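Local coordinates for peptide ABC transporter, peptide-binding protein (Thermus thermophilus, PDB 2D5W) that binds oligopeptides, a pentapeptide in this crystal, and probably delivers them to an ABC transporter for uptake into the cell, at residues Ala20-Arg25 and Ala31-Ile36. Numbering follows the deposited sequence.
Sequences AGDFLR and AIKSEI
Lys33 reaches from the helix to the loop and grips Asp22 twice. Lys33 NZ forms a salt bridge with Asp22 OD2 at 3.1 Å, meeting it from above the carboxylate plane. Lys33 NZ also donates to the backbone Asp22 O at 3.2 Å. The lysine chain runs extended and then bends at its last torsion (chi4 -87°), which turns NZ onto both oxygens. The two side chains cross at about a right angle.

Beside this pair, Ser34 OG sits over the centre of the Arg25 guanidinium, 3.2 Å from Arg25 CZ. The N-H groups of Arg25 NH1 and NH2 lie in the plane and do not point at it, so this is packing over the face, not hydrogen bonding. Arg25 CG lies 3.9 Å from Lys33 NZ.

A type I beta turn from Asp22 to Arg25 sets up the loop side. Arg25 N closes it by donating to Asp22 O at 2.9 Å, from the opposite face to Lys33 NZ. The Asp22 carboxylate is held further by the backbone N atoms of Ile27 and Ser28, and Lys33 NZ also donates to Ser28 O. The contact thus ties the loop after strand 7-12 to the start of helix 31-40. Arg25 and Ser34 pack on a basic side chain of the bound peptide, and Ala31 makes backbone hydrogen bonds to the peptide.

Lys33 is therefore a buried ammonium with three oxygen acceptors. Asp22 probably balances most of its charge, with Glu37 a long, weak partner.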
# COMPACT_ATOMS: atom_id res chain seq x y z
N ALA A 20 8.98 -11.88 -1.68
CA ALA A 20 9.86 -12.34 -0.61
C ALA A 20 11.18 -11.64 -0.34
O ALA A 20 11.41 -11.18 0.78
CB ALA A 20 10.11 -13.85 -0.80
N GLY A 21 12.06 -11.57 -1.33
CA GLY A 21 13.36 -10.94 -1.14
C GLY A 21 13.38 -9.43 -1.10
O GLY A 21 14.34 -8.84 -0.59
N ASP A 22 12.34 -8.80 -1.63
CA ASP A 22 12.22 -7.34 -1.67
C ASP A 22 11.62 -6.90 -0.33
O ASP A 22 10.57 -6.25 -0.28
CB ASP A 22 11.29 -6.98 -2.85
CG ASP A 22 11.08 -5.49 -3.03
OD1 ASP A 22 12.03 -4.71 -2.86
OD2 ASP A 22 9.94 -5.11 -3.38
N PHE A 23 12.32 -7.24 0.75
CA PHE A 23 11.80 -6.98 2.09
C PHE A 23 11.64 -5.54 2.56
O PHE A 23 10.98 -5.30 3.57
CB PHE A 23 12.56 -7.84 3.13
CG PHE A 23 14.00 -7.45 3.35
CD1 PHE A 23 14.33 -6.39 4.19
CD2 PHE A 23 15.03 -8.19 2.77
CE1 PHE A 23 15.66 -6.08 4.46
CE2 PHE A 23 16.36 -7.88 3.04
CZ PHE A 23 16.67 -6.82 3.88
N LEU A 24 12.23 -4.59 1.84
CA LEU A 24 12.04 -3.18 2.19
C LEU A 24 10.99 -2.60 1.24
O LEU A 24 10.65 -1.42 1.32
CB LEU A 24 13.35 -2.40 2.09
CG LEU A 24 14.41 -2.74 3.15
CD1 LEU A 24 15.63 -1.86 2.95
CD2 LEU A 24 13.83 -2.54 4.55
N ARG A 25 10.48 -3.44 0.35
CA ARG A 25 9.44 -3.06 -0.60
C ARG A 25 9.83 -1.91 -1.52
O ARG A 25 8.98 -1.12 -1.94
CB ARG A 25 8.16 -2.71 0.16
CG ARG A 25 7.70 -3.83 1.09
CD ARG A 25 6.54 -3.42 1.98
NE ARG A 25 6.12 -4.52 2.84
CZ ARG A 25 5.14 -4.45 3.72
NH1 ARG A 25 4.45 -3.33 3.87
NH2 ARG A 25 4.83 -5.51 4.46
N ALA A 31 -0.16 -3.77 -2.74
CA ALA A 31 -0.97 -4.31 -1.67
C ALA A 31 -1.06 -5.83 -1.79
O ALA A 31 -1.01 -6.54 -0.79
CB ALA A 31 -2.36 -3.69 -1.70
N ILE A 32 -1.19 -6.35 -3.01
CA ILE A 32 -1.31 -7.79 -3.18
C ILE A 32 -0.05 -8.51 -2.70
O ILE A 32 -0.13 -9.60 -2.12
CB ILE A 32 -1.66 -8.19 -4.65
CG1 ILE A 32 -1.85 -9.71 -4.76
CG2 ILE A 32 -0.58 -7.73 -5.61
CD1 ILE A 32 -2.96 -10.27 -3.88
N LYS A 33 1.11 -7.91 -2.94
CA LYS A 33 2.37 -8.49 -2.50
C LYS A 33 2.41 -8.57 -0.97
O LYS A 33 2.78 -9.60 -0.40
CB LYS A 33 3.53 -7.63 -3.03
CG LYS A 33 4.93 -8.05 -2.59
CD LYS A 33 5.96 -7.22 -3.34
CE LYS A 33 7.38 -7.42 -2.84
NZ LYS A 33 7.70 -6.53 -1.69
N SER A 34 2.03 -7.50 -0.29
CA SER A 34 2.02 -7.49 1.16
C SER A 34 1.03 -8.50 1.74
O SER A 34 1.32 -9.16 2.74
CB SER A 34 1.71 -6.10 1.68
OG SER A 34 2.85 -5.26 1.59
N GLU A 35 -0.14 -8.61 1.13
CA GLU A 35 -1.14 -9.55 1.62
C GLU A 35 -0.62 -10.98 1.54
O GLU A 35 -0.70 -11.74 2.51
CB GLU A 35 -2.43 -9.43 0.81
CG GLU A 35 -3.56 -10.28 1.35
CD GLU A 35 -4.75 -10.29 0.43
OE1 GLU A 35 -4.79 -11.15 -0.48
OE2 GLU A 35 -5.64 -9.44 0.60
N ILE A 36 -0.10 -11.36 0.38
CA ILE A 36 0.43 -12.70 0.19
C ILE A 36 1.57 -12.98 1.15
O ILE A 36 1.67 -14.07 1.72
CB ILE A 36 0.92 -12.88 -1.26
CG1 ILE A 36 -0.28 -12.90 -2.20
CG2 ILE A 36 1.73 -14.17 -1.40
CD1 ILE A 36 0.09 -12.93 -3.67